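Local coordinates for protein vacuolar aminopeptidase 1 (Saccharomyces cerevisiae, PDB 5JGF) that removes amino acids, preferably neutral or hydrophobic ones, from the N termini of peptides as a zinc-dependent, dodecameric vacuolar enzyme, at residues 31-36 against 60-65; 138-143 against 226-231; 164-167 against 173-176; 295-298 against 303-306; 319-322 against 328-331. All blocks are in the same frame, centred on the assembly; numbering follows the deposited sequence.

Contact 1. Residues 31-36 against 60-65; sequences FFAELL and KFYTIR
Helix 25-38 packs against strand 58-65 of the mixed beta sheet, with Ala-33 and Leu-36 on the helix meeting Tyr-62 and Ile-64 on the strand. The short segments run nearly antiparallel, at 159°, and their axes come within 9.9 Å. Tyr-62 carries the contact. Its CG sits between the backbone N and the carbonyl carbon (chi1 76°), which lifts the ring off the sheet toward the helix. Leu-36 CD1 lies over one face in a CH-pi contact, 4.0 Å from the centroid of the Tyr-62 ring and displaced toward its rim. One turn earlier, Ala-33 CB touches Tyr-62 CE2 at 3.7 Å and also Ile-64 CD1 at 4.0 Å. The phenol oxygen finds its hydrogen-bond partner in the carboxylate of Asp-37, the next residue of the same helix. Leu-36 continues onto Met-271 and Ile-275 of helix 261-278, while Thr-63, on the other side of the strand, meets helix 312-324. Helices on both faces of a mixed sheet are the layered alpha/beta architecture of zinc exopeptidases.

Contact 2. Residues 138-143 against 226-231; sequences LLYKKK and AGVEVS
Lys-142 and Gly-227 are joined through water, not directly: the water accepts from Lys-142 NZ at 2.9 Å and donates to Gly-227 O at 2.8 Å. The lysine leaves its backbone heading away from the other segment, but three successive torsions near -60° curl it back until NZ reaches the water; there it also forms a salt bridge with Glu-232. Gly-227, with positive phi, is the C-prime residue of the Schellman motif that ends helix 216-226. Immediately after it, Val-228 lays CG1 over one face of the Tyr-140 ring, 3.9 Å from the centroid and only 14° off the normal. Next to this CH-pi contact, Leu-138 CD1 packs on Ala-226 CB at 3.8 Å. An alanine in place of Tyr-140 would remove the ring and probably leave a gap beside the CG1 methyl of Val-228. Residues 138-140 of the strand are therefore held to the helix terminus by apolar and CH-pi packing, while the lysine, paired with Glu-232, reaches the carbonyl of the glycine after the helix through water.

Contact 3. Residues 164-167 against 173-176; sequences PSLA and PAEG
Leu-166 and Ala-174 bring together two pieces of the long loop that links strands 149-154 and 187-189 of the six-stranded antiparallel sheet, their CA atoms 5.2 Å apart. The apolar part rests on Leu-166. With its CG trans to the backbone N (chi1 178°), the side chain extends toward the short 3-10 segment at 173-174, and CD2 settles against it, 4.0 Å from Pro-173 CB. The same methyl lies at an equal distance from Ala-174 CB, so one leucine branch touches both residues. Contacts between methyl and carbonyl form the second kind. Ala-174 CB points into the opposing backbone and packs 3.6 Å from Leu-166 O and still closer, 3.3 Å, to Ala-167 O. At the subunit interface, Leu-166 packs on Phe-353 and Ala-167 on His-347, both of a neighbouring subunit. The side chain of Ala-167 is also close to that of His-169, a probable substrate-binding residue, and about 9 Å from a bound zinc ion; the loop is thus consistent with one subunit reaching toward an active site of the dodecamer. The polar link is a single water, which donates to Leu-166 O at 3.0 Å and to Ala-174 O at 2.8 Å.

Contact 4. Residues 295-298 against 303-306; sequences YDNE and LTRQ
Asn-297 uses both N-H groups of its amide to grip the returning arm of the active-site loop that follows strand 289-295. One bond, from Asn-297 ND2 to Thr-304 OG1, is 2.7 Å long and fairly straight at 162°. The other reaches Gln-306 OE1 from ND2 at 2.8 Å and is more bent, 132°; both acceptors lie close to the asparagine amide plane. Tyr-119 holds Asn-297 OD1, so the amide is fixed at both ends. With an alanine in place of Asn-297, Thr-304 OG1 and Gln-306 OE1 would probably lose their shared donor and the two arms one of their ties. On the backbone, Asp-296 N donates to Gln-306 O at 3.0 Å, closing the loop at its base. These bonds bracket the turn that carries Glu-298, assigned to the zinc site and probably to substrate binding, next to the zinc ligand Glu-299. Farther out, the side chains of Asp-296 and Gln-306 lie alongside one another in the same direction, with Asp-296 OD1 3.5 Å from Gln-306 CG.

Contact 5. Residues 319-322 against 328-331; sequences RSSS and PVDL
Ser-321, near the end of helix 312-324, faces Val-329 in the loop that leads into helix 331-336, with 6.5 Å between their CA atoms. The helical segment keeps regular backbone angles, whereas Val-329 and Asp-330 are extended, and Asp-330 is the N-cap of the following helix, its side chain capping a backbone N just beyond; OD2 also bonds the Thr-333 hydroxyl. The contact is the inside of a short helix-helix connection, held by van der Waals packing. Val-329 places both methyls against the serine: CG1 lies 3.9 Å from Ser-321 CB, while CG2 sits 3.7 Å from Ser-321 O. With OG between the backbone N and the carbonyl carbon (chi1 60°), the serine hydroxyl turns back along its own helix to Val-317 O and Glu-318 O, which satisfy it. Nearby, Arg-319 makes a cation-pi contact with Trp-50 and a long, weak ion pair with Asp-330 of a neighbouring subunit. Leu-331, the first residue of the new helix, completes the packing by bringing CD2 to 3.6 Å from Ser-321 OG.

In the fold
From the N terminus, contact 1 closes the first loop, returning the chain from helix 25-38 to strand 58-65 at one side of the mixed sheet. Contact 2 spans the longest excursion, tying strand 132-140 to the turn after helix 216-226 in the part of the fold built on the antiparallel sheet; contact 3 is nested inside that loop, their centres about 39 Å apart. Contacts 4 and 5 then follow in series on short loops: one by the zinc site after strand 289-295, the other between helices 312-324 and 331-336. None cross. Contacts 1 and 4 touch through a probable hydrogen bond, Arg-65 NH1 to Arg-305 O, 2.8 Å.

Contact 1. Residues 31-36 against 60-65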
loop_
_atom_site.group_PDB
_atom_site.type_symbol
_atom_site.label_atom_id
_atom_site.label_comp_id
_atom_site.label_asym_id
_atom_site.label_seq_id
_atom_site.Cartn_x
_atom_site.Cartn_y
_atom_site.Cartn_z
ATOM N N PHE D 31 9.398 -18.065 52.989
ATOM C CA PHE D 31 10.790 -17.793 53.351
ATOM C C PHE D 31 10.892 -16.639 54.344
ATOM O O PHE D 31 11.601 -16.728 55.349
ATOM C CB PHE D 31 11.597 -17.427 52.096
ATOM C CG PHE D 31 12.976 -16.893 52.388
ATOM C CD1 PHE D 31 14.054 -17.757 52.568
ATOM C CD2 PHE D 31 13.195 -15.521 52.487
ATOM C CE1 PHE D 31 15.334 -17.255 52.840
ATOM C CE2 PHE D 31 14.468 -15.013 52.760
ATOM C CZ PHE D 31 15.538 -15.882 52.936
ATOM N N PHE D 32 10.202 -15.543 54.045
ATOM C CA PHE D 32 10.234 -14.378 54.921
ATOM C C PHE D 32 9.530 -14.626 56.249
ATOM O O PHE D 32 9.940 -14.086 57.282
ATOM C CB PHE D 32 9.617 -13.161 54.223
ATOM C CG PHE D 32 10.471 -12.602 53.115
ATOM C CD1 PHE D 32 11.817 -12.332 53.328
ATOM C CD2 PHE D 32 9.925 -12.345 51.861
ATOM C CE1 PHE D 32 12.617 -11.813 52.304
ATOM C CE2 PHE D 32 10.713 -11.825 50.830
ATOM C CZ PHE D 32 12.062 -11.561 51.053
ATOM N N ALA D 33 8.470 -15.428 56.224
ATOM C CA ALA D 33 7.743 -15.751 57.446
ATOM C C ALA D 33 8.666 -16.520 58.372
ATOM O O ALA D 33 8.699 -16.282 59.581
ATOM C CB ALA D 33 6.514 -16.595 57.121
ATOM N N GLU D 34 9.416 -17.449 57.793
ATOM C CA GLU D 34 10.348 -18.267 58.553
ATOM C C GLU D 34 11.461 -17.414 59.142
ATOM O O GLU D 34 11.874 -17.618 60.288
ATOM C CB GLU D 34 10.934 -19.338 57.643
ATOM C CG GLU D 34 11.748 -20.387 58.362
ATOM C CD GLU D 34 12.129 -21.533 57.431
ATOM O OE1 GLU D 34 13.149 -22.211 57.653
ATOM O OE2 GLU D 34 11.403 -21.763 56.448
ATOM N N LEU D 35 11.939 -16.455 58.353
ATOM C CA LEU D 35 12.997 -15.548 58.786
ATOM C C LEU D 35 12.491 -14.665 59.923
ATOM O O LEU D 35 13.207 -14.411 60.897
ATOM C CB LEU D 35 13.439 -14.667 57.613
ATOM C CG LEU D 35 14.566 -13.670 57.894
ATOM C CD1 LEU D 35 15.837 -14.436 58.240
ATOM C CD2 LEU D 35 14.790 -12.781 56.671
ATOM N N LEU D 36 11.258 -14.191 59.784
ATOM C CA LEU D 36 10.647 -13.347 60.806
ATOM C C LEU D 36 10.446 -14.135 62.100
ATOM O O LEU D 36 10.667 -13.605 63.193
ATOM C CB LEU D 36 9.309 -12.796 60.304
ATOM C CG LEU D 36 9.440 -11.743 59.198
ATOM C CD1 LEU D 36 8.116 -11.593 58.465
ATOM C CD2 LEU D 36 9.884 -10.417 59.803
ATOM N N LYS D 60 6.904 -6.871 67.921
ATOM C CA LYS D 60 7.242 -7.236 66.550
ATOM C C LYS D 60 6.266 -8.297 66.057
ATOM O O LYS D 60 6.150 -9.371 66.653
ATOM C CB LYS D 60 8.675 -7.769 66.499
ATOM C CG LYS D 60 9.703 -6.756 66.971
ATOM C CD LYS D 60 11.084 -7.372 67.109
ATOM C CE LYS D 60 12.073 -6.371 67.693
ATOM N NZ LYS D 60 13.380 -7.016 67.999
ATOM N N PHE D 61 5.559 -7.993 64.970
ATOM C CA PHE D 61 4.585 -8.929 64.423
ATOM C C PHE D 61 4.592 -8.962 62.899
ATOM O O PHE D 61 5.302 -8.206 62.236
ATOM C CB PHE D 61 3.163 -8.550 64.855
ATOM C CG PHE D 61 3.043 -8.109 66.291
ATOM C CD1 PHE D 61 3.385 -6.814 66.669
ATOM C CD2 PHE D 61 2.573 -8.986 67.260
ATOM C CE1 PHE D 61 3.259 -6.400 67.992
ATOM C CE2 PHE D 61 2.444 -8.578 68.590
ATOM C CZ PHE D 61 2.787 -7.285 68.952
ATOM N N TYR D 62 3.782 -9.861 62.356
ATOM C CA TYR D 62 3.606 -9.964 60.916
ATOM C C TYR D 62 2.359 -10.789 60.660
ATOM O O TYR D 62 1.951 -11.591 61.502
ATOM C CB TYR D 62 4.827 -10.593 60.224
ATOM C CG TYR D 62 4.977 -12.095 60.359
ATOM C CD1 TYR D 62 5.590 -12.663 61.477
ATOM C CD2 TYR D 62 4.539 -12.949 59.346
ATOM C CE1 TYR D 62 5.767 -14.040 61.578
ATOM C CE2 TYR D 62 4.709 -14.327 59.437
ATOM C CZ TYR D 62 5.325 -14.866 60.554
ATOM O OH TYR D 62 5.504 -16.224 60.640
ATOM N N THR D 63 1.732 -10.561 59.511
ATOM C CA THR D 63 0.544 -11.307 59.145
ATOM C C THR D 63 0.654 -11.635 57.664
ATOM O O THR D 63 1.472 -11.049 56.949
ATOM C CB THR D 63 -0.749 -10.500 59.415
ATOM O OG1 THR D 63 -1.887 -11.342 59.202
ATOM C CG2 THR D 63 -0.838 -9.284 58.491
ATOM N N ILE D 64 -0.161 -12.576 57.209
ATOM C CA ILE D 64 -0.128 -12.985 55.816
ATOM C C ILE D 64 -1.539 -13.111 55.278
ATOM O O ILE D 64 -2.448 -13.549 55.984
ATOM C CB ILE D 64 0.586 -14.345 55.663
ATOM C CG1 ILE D 64 2.017 -14.236 56.193
ATOM C CG2 ILE D 64 0.594 -14.779 54.195
ATOM C CD1 ILE D 64 2.755 -15.557 56.238
ATOM N N ARG D 65 -1.723 -12.710 54.026
ATOM C CA ARG D 65 -3.019 -12.811 53.383
ATOM C C ARG D 65 -2.853 -13.627 52.105
ATOM O O ARG D 65 -1.929 -13.383 51.329
ATOM C CB ARG D 65 -3.561 -11.422 53.031
ATOM C CG ARG D 65 -4.874 -11.468 52.250
ATOM C CD ARG D 65 -5.366 -10.078 51.894
ATOM N NE ARG D 65 -5.693 -9.291 53.079
ATOM C CZ ARG D 65 -6.106 -8.028 53.049
ATOM N NH1 ARG D 65 -6.244 -7.398 51.886
ATOM N NH2 ARG D 65 -6.385 -7.395 54.181
#

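Contact 2. Residues 138-143 against 226-231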
loop_
_atom_site.group_PDB
_atom_site.type_symbol
_atom_site.label_atom_id
_atom_site.label_comp_id
_atom_site.label_asym_id
_atom_site.label_seq_id
_atom_site.Cartn_x
_atom_site.Cartn_y
_atom_site.Cartn_z
ATOM N N LEU D 138 -0.099 -26.660 46.783
ATOM C CA LEU D 138 -1.012 -27.779 46.585
ATOM C C LEU D 138 -1.993 -27.760 47.744
ATOM O O LEU D 138 -1.595 -27.537 48.886
ATOM C CB LEU D 138 -0.277 -29.121 46.618
ATOM C CG LEU D 138 0.758 -29.479 45.556
ATOM C CD1 LEU D 138 1.193 -30.925 45.777
ATOM C CD2 LEU D 138 0.173 -29.311 44.158
ATOM N N LEU D 139 -3.270 -27.968 47.450
ATOM C CA LEU D 139 -4.276 -28.030 48.503
ATOM C C LEU D 139 -4.677 -29.495 48.560
ATOM O O LEU D 139 -4.967 -30.104 47.529
ATOM C CB LEU D 139 -5.493 -27.162 48.166
ATOM C CG LEU D 139 -5.289 -25.645 48.141
ATOM C CD1 LEU D 139 -6.627 -24.958 47.890
ATOM C CD2 LEU D 139 -4.697 -25.179 49.467
ATOM N N TYR D 140 -4.670 -30.075 49.754
ATOM C CA TYR D 140 -5.033 -31.477 49.885
ATOM C C TYR D 140 -5.875 -31.752 51.121
ATOM O O TYR D 140 -5.996 -30.913 52.015
ATOM C CB TYR D 140 -3.775 -32.353 49.918
ATOM C CG TYR D 140 -2.906 -32.163 51.143
ATOM C CD1 TYR D 140 -2.000 -31.106 51.227
ATOM C CD2 TYR D 140 -2.997 -33.040 52.224
ATOM C CE1 TYR D 140 -1.202 -30.928 52.359
ATOM C CE2 TYR D 140 -2.208 -32.872 53.359
ATOM C CZ TYR D 140 -1.313 -31.818 53.421
ATOM O OH TYR D 140 -0.529 -31.656 54.541
ATOM N N LYS D 141 -6.459 -32.942 51.155
ATOM C CA LYS D 141 -7.299 -33.363 52.265
ATOM C C LYS D 141 -6.932 -34.803 52.592
ATOM O O LYS D 141 -7.193 -35.709 51.803
ATOM C CB LYS D 141 -8.772 -33.257 51.859
ATOM C CG LYS D 141 -9.774 -33.695 52.911
ATOM C CD LYS D 141 -11.167 -33.171 52.580
ATOM C CE LYS D 141 -11.654 -33.656 51.222
ATOM N NZ LYS D 141 -12.983 -33.078 50.876
ATOM N N LYS D 142 -6.303 -35.006 53.747
ATOM C CA LYS D 142 -5.895 -36.345 54.152
ATOM C C LYS D 142 -7.083 -37.294 54.177
ATOM O O LYS D 142 -8.163 -36.945 54.656
ATOM C CB LYS D 142 -5.222 -36.314 55.530
ATOM C CG LYS D 142 -3.860 -35.619 55.553
ATOM C CD LYS D 142 -2.887 -36.214 54.530
ATOM C CE LYS D 142 -2.559 -37.675 54.814
ATOM N NZ LYS D 142 -1.626 -38.244 53.793
ATOM N N LYS D 143 -6.873 -38.493 53.644
ATOM C CA LYS D 143 -7.910 -39.512 53.587
ATOM C C LYS D 143 -8.560 -39.709 54.953
ATOM O O LYS D 143 -7.875 -39.783 55.973
ATOM C CB LYS D 143 -7.310 -40.834 53.096
ATOM C CG LYS D 143 -8.314 -41.961 52.933
ATOM C CD LYS D 143 -7.665 -43.196 52.324
ATOM C CE LYS D 143 -8.680 -44.315 52.132
ATOM N NZ LYS D 143 -8.089 -45.501 51.450
ATOM N N ALA D 226 5.123 -33.574 47.779
ATOM C CA ALA D 226 4.458 -33.090 48.983
ATOM C C ALA D 226 4.340 -34.163 50.061
ATOM O O ALA D 226 4.147 -33.850 51.237
ATOM C CB ALA D 226 3.073 -32.558 48.630
ATOM N N GLY D 227 4.451 -35.424 49.660
ATOM C CA GLY D 227 4.344 -36.510 50.615
ATOM C C GLY D 227 2.905 -36.872 50.937
ATOM O O GLY D 227 2.578 -37.202 52.077
ATOM N N VAL D 228 2.036 -36.806 49.933
ATOM C CA VAL D 228 0.631 -37.145 50.123
ATOM C C VAL D 228 0.191 -38.094 49.019
ATOM O O VAL D 228 0.950 -38.367 48.088
ATOM C CB VAL D 228 -0.269 -35.888 50.086
ATOM C CG1 VAL D 228 0.158 -34.910 51.168
ATOM C CG2 VAL D 228 -0.198 -35.235 48.711
ATOM N N GLU D 229 -1.033 -38.601 49.125
ATOM C CA GLU D 229 -1.562 -39.512 48.119
ATOM C C GLU D 229 -2.288 -38.712 47.042
ATOM O O GLU D 229 -2.827 -37.642 47.318
ATOM C CB GLU D 229 -2.539 -40.506 48.757
ATOM C CG GLU D 229 -1.934 -41.371 49.852
ATOM C CD GLU D 229 -0.734 -42.161 49.371
ATOM O OE1 GLU D 229 -0.850 -42.848 48.335
ATOM O OE2 GLU D 229 0.323 -42.099 50.033
ATOM N N VAL D 230 -2.298 -39.231 45.818
ATOM C CA VAL D 230 -2.973 -38.556 44.714
ATOM C C VAL D 230 -4.448 -38.315 45.049
ATOM O O VAL D 230 -4.987 -37.245 44.767
ATOM C CB VAL D 230 -2.871 -39.379 43.402
ATOM C CG1 VAL D 230 -3.761 -38.768 42.323
ATOM C CG2 VAL D 230 -1.423 -39.407 42.919
ATOM N N SER D 231 -5.092 -39.306 45.658
ATOM C CA SER D 231 -6.503 -39.189 46.024
ATOM C C SER D 231 -6.762 -38.008 46.954
ATOM O O SER D 231 -7.876 -37.485 47.015
ATOM C CB SER D 231 -6.980 -40.473 46.707
ATOM O OG SER D 231 -6.276 -40.693 47.920
HETATM O O HOH W 1 0.803 -36.713 54.246
#

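Contact 3. Residues 164-167 against 173-176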
loop_
_atom_site.group_PDB
_atom_site.type_symbol
_atom_site.label_atom_id
_atom_site.label_comp_id
_atom_site.label_asym_id
_atom_site.label_seq_id
_atom_site.Cartn_x
_atom_site.Cartn_y
_atom_site.Cartn_z
ATOM N N PRO D 164 10.247 -25.601 23.399
ATOM C CA PRO D 164 11.163 -25.724 22.261
ATOM C C PRO D 164 11.024 -24.778 21.081
ATOM O O PRO D 164 9.977 -24.720 20.441
ATOM C CB PRO D 164 10.963 -27.171 21.839
ATOM C CG PRO D 164 9.487 -27.340 22.012
ATOM C CD PRO D 164 9.225 -26.667 23.362
ATOM N N SER D 165 12.098 -24.053 20.780
ATOM C CA SER D 165 12.088 -23.155 19.635
ATOM C C SER D 165 12.137 -24.045 18.397
ATOM O O SER D 165 12.611 -25.182 18.462
ATOM C CB SER D 165 13.318 -22.240 19.651
ATOM O OG SER D 165 14.521 -22.990 19.533
ATOM N N LEU D 166 11.625 -23.542 17.280
ATOM C CA LEU D 166 11.661 -24.297 16.038
ATOM C C LEU D 166 12.981 -23.960 15.357
ATOM O O LEU D 166 13.383 -22.797 15.324
ATOM C CB LEU D 166 10.494 -23.895 15.127
ATOM C CG LEU D 166 10.460 -24.606 13.768
ATOM C CD1 LEU D 166 10.266 -26.104 13.976
ATOM C CD2 LEU D 166 9.328 -24.042 12.918
ATOM N N ALA D 167 13.666 -24.969 14.826
ATOM C CA ALA D 167 14.939 -24.727 14.147
ATOM C C ALA D 167 14.740 -23.711 13.023
ATOM O O ALA D 167 13.739 -23.754 12.305
ATOM C CB ALA D 167 15.494 -26.031 13.585
ATOM N N PRO D 173 8.268 -19.984 9.370
ATOM C CA PRO D 173 7.555 -20.488 10.552
ATOM C C PRO D 173 8.369 -20.393 11.847
ATOM O O PRO D 173 7.809 -20.368 12.945
ATOM C CB PRO D 173 7.248 -21.938 10.176
ATOM C CG PRO D 173 7.104 -21.876 8.685
ATOM C CD PRO D 173 8.259 -20.983 8.286
ATOM N N ALA D 174 9.690 -20.337 11.714
ATOM C CA ALA D 174 10.573 -20.265 12.875
ATOM C C ALA D 174 10.878 -18.832 13.305
ATOM O O ALA D 174 11.692 -18.609 14.198
ATOM C CB ALA D 174 11.873 -21.010 12.580
ATOM N N GLU D 175 10.231 -17.863 12.665
ATOM C CA GLU D 175 10.450 -16.461 13.010
ATOM C C GLU D 175 9.351 -15.977 13.950
ATOM O O GLU D 175 8.168 -16.200 13.697
ATOM C CB GLU D 175 10.458 -15.597 11.748
ATOM C CG GLU D 175 11.499 -16.022 10.723
ATOM C CD GLU D 175 11.548 -15.097 9.522
ATOM O OE1 GLU D 175 10.610 -14.287 9.353
ATOM O OE2 GLU D 175 12.521 -15.188 8.743
ATOM N N GLY D 176 9.745 -15.316 15.034
ATOM C CA GLY D 176 8.770 -14.823 15.989
ATOM C C GLY D 176 8.079 -13.560 15.511
ATOM O O GLY D 176 8.407 -13.050 14.439
HETATM O O HOH W 2 12.610 -20.080 16.418
#

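Contact 4. Residues 295-298 against 303-306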
loop_
_atom_site.group_PDB
_atom_site.type_symbol
_atom_site.label_atom_id
_atom_site.label_comp_id
_atom_site.label_asym_id
_atom_site.label_seq_id
_atom_site.Cartn_x
_atom_site.Cartn_y
_atom_site.Cartn_z
ATOM N N TYR D 295 3.551 -7.166 48.564
ATOM C CA TYR D 295 2.325 -7.409 47.812
ATOM C C TYR D 295 2.437 -8.405 46.668
ATOM O O TYR D 295 3.502 -8.596 46.079
ATOM C CB TYR D 295 1.812 -6.086 47.238
ATOM C CG TYR D 295 1.496 -5.043 48.283
ATOM C CD1 TYR D 295 0.290 -5.074 48.983
ATOM C CD2 TYR D 295 2.407 -4.029 48.579
ATOM C CE1 TYR D 295 -0.002 -4.116 49.950
ATOM C CE2 TYR D 295 2.127 -3.068 49.547
ATOM C CZ TYR D 295 0.922 -3.117 50.226
ATOM O OH TYR D 295 0.643 -2.167 51.181
ATOM N N ASP D 296 1.305 -9.024 46.359
ATOM C CA ASP D 296 1.200 -9.973 45.262
ATOM C C ASP D 296 0.554 -9.164 44.136
ATOM O O ASP D 296 0.171 -8.010 44.332
ATOM C CB ASP D 296 0.271 -11.126 45.675
ATOM C CG ASP D 296 0.238 -12.268 44.666
ATOM O OD1 ASP D 296 -0.562 -13.207 44.879
ATOM O OD2 ASP D 296 0.999 -12.244 43.673
ATOM N N ASN D 297 0.480 -9.762 42.954
ATOM C CA ASN D 297 -0.186 -9.174 41.799
ATOM C C ASN D 297 0.138 -7.768 41.295
ATOM O O ASN D 297 -0.707 -7.146 40.656
ATOM C CB ASN D 297 -1.701 -9.280 42.009
ATOM C CG ASN D 297 -2.151 -10.705 42.280
ATOM O OD1 ASN D 297 -1.631 -11.659 41.696
ATOM N ND2 ASN D 297 -3.132 -10.857 43.154
ATOM N N GLU D 298 1.333 -7.255 41.553
ATOM C CA GLU D 298 1.667 -5.931 41.031
ATOM C C GLU D 298 1.787 -6.046 39.506
ATOM O O GLU D 298 1.420 -5.131 38.763
ATOM C CB GLU D 298 2.995 -5.436 41.615
ATOM C CG GLU D 298 3.432 -4.029 41.161
ATOM C CD GLU D 298 3.978 -3.992 39.737
ATOM O OE1 GLU D 298 4.508 -5.020 39.274
ATOM O OE2 GLU D 298 3.898 -2.925 39.087
ATOM N N LEU D 303 -5.051 -4.806 41.417
ATOM C CA LEU D 303 -6.445 -4.761 41.856
ATOM C C LEU D 303 -6.969 -6.141 42.248
ATOM O O LEU D 303 -7.786 -6.739 41.543
ATOM C CB LEU D 303 -7.351 -4.149 40.776
ATOM C CG LEU D 303 -8.795 -3.865 41.228
ATOM C CD1 LEU D 303 -8.811 -2.698 42.211
ATOM C CD2 LEU D 303 -9.666 -3.537 40.022
ATOM N N THR D 304 -6.470 -6.639 43.376
ATOM C CA THR D 304 -6.876 -7.927 43.939
ATOM C C THR D 304 -6.774 -7.717 45.447
ATOM O O THR D 304 -6.173 -6.738 45.894
ATOM C CB THR D 304 -5.926 -9.078 43.549
ATOM O OG1 THR D 304 -4.644 -8.866 44.152
ATOM C CG2 THR D 304 -5.769 -9.163 42.026
ATOM N N ARG D 305 -7.342 -8.616 46.238
ATOM C CA ARG D 305 -7.273 -8.423 47.681
ATOM C C ARG D 305 -5.856 -8.589 48.216
ATOM O O ARG D 305 -5.522 -8.036 49.263
ATOM C CB ARG D 305 -8.231 -9.375 48.401
ATOM C CG ARG D 305 -7.745 -10.796 48.524
ATOM C CD ARG D 305 -8.788 -11.653 49.223
ATOM N NE ARG D 305 -8.252 -12.972 49.522
ATOM C CZ ARG D 305 -8.029 -13.427 50.748
ATOM N NH1 ARG D 305 -8.308 -12.674 51.802
ATOM N NH2 ARG D 305 -7.496 -14.628 50.915
ATOM N N GLN D 306 -5.016 -9.329 47.490
ATOM C CA GLN D 306 -3.642 -9.550 47.925
ATOM C C GLN D 306 -2.652 -8.591 47.258
ATOM O O GLN D 306 -1.443 -8.695 47.454
ATOM C CB GLN D 306 -3.221 -11.008 47.674
ATOM C CG GLN D 306 -3.291 -11.466 46.216
ATOM C CD GLN D 306 -4.613 -12.133 45.852
ATOM O OE1 GLN D 306 -4.862 -12.445 44.683
ATOM N NE2 GLN D 306 -5.457 -12.365 46.846
#

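Contact 5. Residues 319-322 against 328-331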
loop_
_atom_site.group_PDB
_atom_site.type_symbol
_atom_site.label_atom_id
_atom_site.label_comp_id
_atom_site.label_asym_id
_atom_site.label_seq_id
_atom_site.Cartn_x
_atom_site.Cartn_y
_atom_site.Cartn_z
ATOM N N ARG D 319 -5.742 -1.869 62.540
ATOM C CA ARG D 319 -5.934 -2.926 63.531
ATOM C C ARG D 319 -4.938 -2.805 64.681
ATOM O O ARG D 319 -5.297 -2.981 65.849
ATOM C CB ARG D 319 -5.786 -4.302 62.874
ATOM C CG ARG D 319 -6.788 -4.559 61.763
ATOM C CD ARG D 319 -6.580 -5.907 61.092
ATOM N NE ARG D 319 -6.888 -7.022 61.982
ATOM C CZ ARG D 319 -7.276 -8.221 61.566
ATOM N NH1 ARG D 319 -7.410 -8.468 60.268
ATOM N NH2 ARG D 319 -7.536 -9.176 62.448
ATOM N N SER D 320 -3.689 -2.509 64.342
ATOM C CA SER D 320 -2.631 -2.371 65.337
ATOM C C SER D 320 -2.877 -1.192 66.269
ATOM O O SER D 320 -2.830 -1.340 67.493
ATOM C CB SER D 320 -1.276 -2.204 64.641
ATOM O OG SER D 320 -0.920 -3.391 63.956
ATOM N N SER D 321 -3.139 -0.026 65.688
ATOM C CA SER D 321 -3.385 1.175 66.472
ATOM C C SER D 321 -4.618 1.015 67.360
ATOM O O SER D 321 -4.683 1.591 68.447
ATOM C CB SER D 321 -3.542 2.393 65.551
ATOM O OG SER D 321 -4.630 2.244 64.657
ATOM N N SER D 322 -5.589 0.226 66.904
ATOM C CA SER D 322 -6.803 -0.004 67.683
ATOM C C SER D 322 -6.536 -0.904 68.884
ATOM O O SER D 322 -7.002 -0.630 69.986
ATOM C CB SER D 322 -7.897 -0.631 66.813
ATOM O OG SER D 322 -8.419 0.312 65.895
ATOM N N PRO D 328 -8.557 6.663 71.369
ATOM C CA PRO D 328 -8.802 6.696 69.924
ATOM C C PRO D 328 -7.576 7.205 69.174
ATOM O O PRO D 328 -6.916 8.146 69.615
ATOM C CB PRO D 328 -9.985 7.654 69.792
ATOM C CG PRO D 328 -10.684 7.526 71.121
ATOM C CD PRO D 328 -9.523 7.518 72.078
ATOM N N VAL D 329 -7.271 6.576 68.044
ATOM C CA VAL D 329 -6.133 6.989 67.234
ATOM C C VAL D 329 -6.643 7.598 65.937
ATOM O O VAL D 329 -7.446 6.993 65.230
ATOM C CB VAL D 329 -5.208 5.796 66.908
ATOM C CG1 VAL D 329 -4.100 6.239 65.957
ATOM C CG2 VAL D 329 -4.608 5.246 68.190
ATOM N N ASP D 330 -6.180 8.807 65.639
ATOM C CA ASP D 330 -6.578 9.525 64.434
ATOM C C ASP D 330 -5.708 9.053 63.270
ATOM O O ASP D 330 -4.584 9.519 63.103
ATOM C CB ASP D 330 -6.399 11.030 64.661
ATOM C CG ASP D 330 -6.765 11.864 63.444
ATOM O OD1 ASP D 330 -7.275 11.305 62.451
ATOM O OD2 ASP D 330 -6.543 13.091 63.492
ATOM N N LEU D 331 -6.235 8.130 62.473
ATOM C CA LEU D 331 -5.506 7.575 61.336
ATOM C C LEU D 331 -5.123 8.611 60.281
ATOM O O LEU D 331 -4.151 8.426 59.547
ATOM C CB LEU D 331 -6.325 6.453 60.693
ATOM C CG LEU D 331 -6.579 5.232 61.583
ATOM C CD1 LEU D 331 -7.526 4.268 60.881
ATOM C CD2 LEU D 331 -5.260 4.552 61.911
#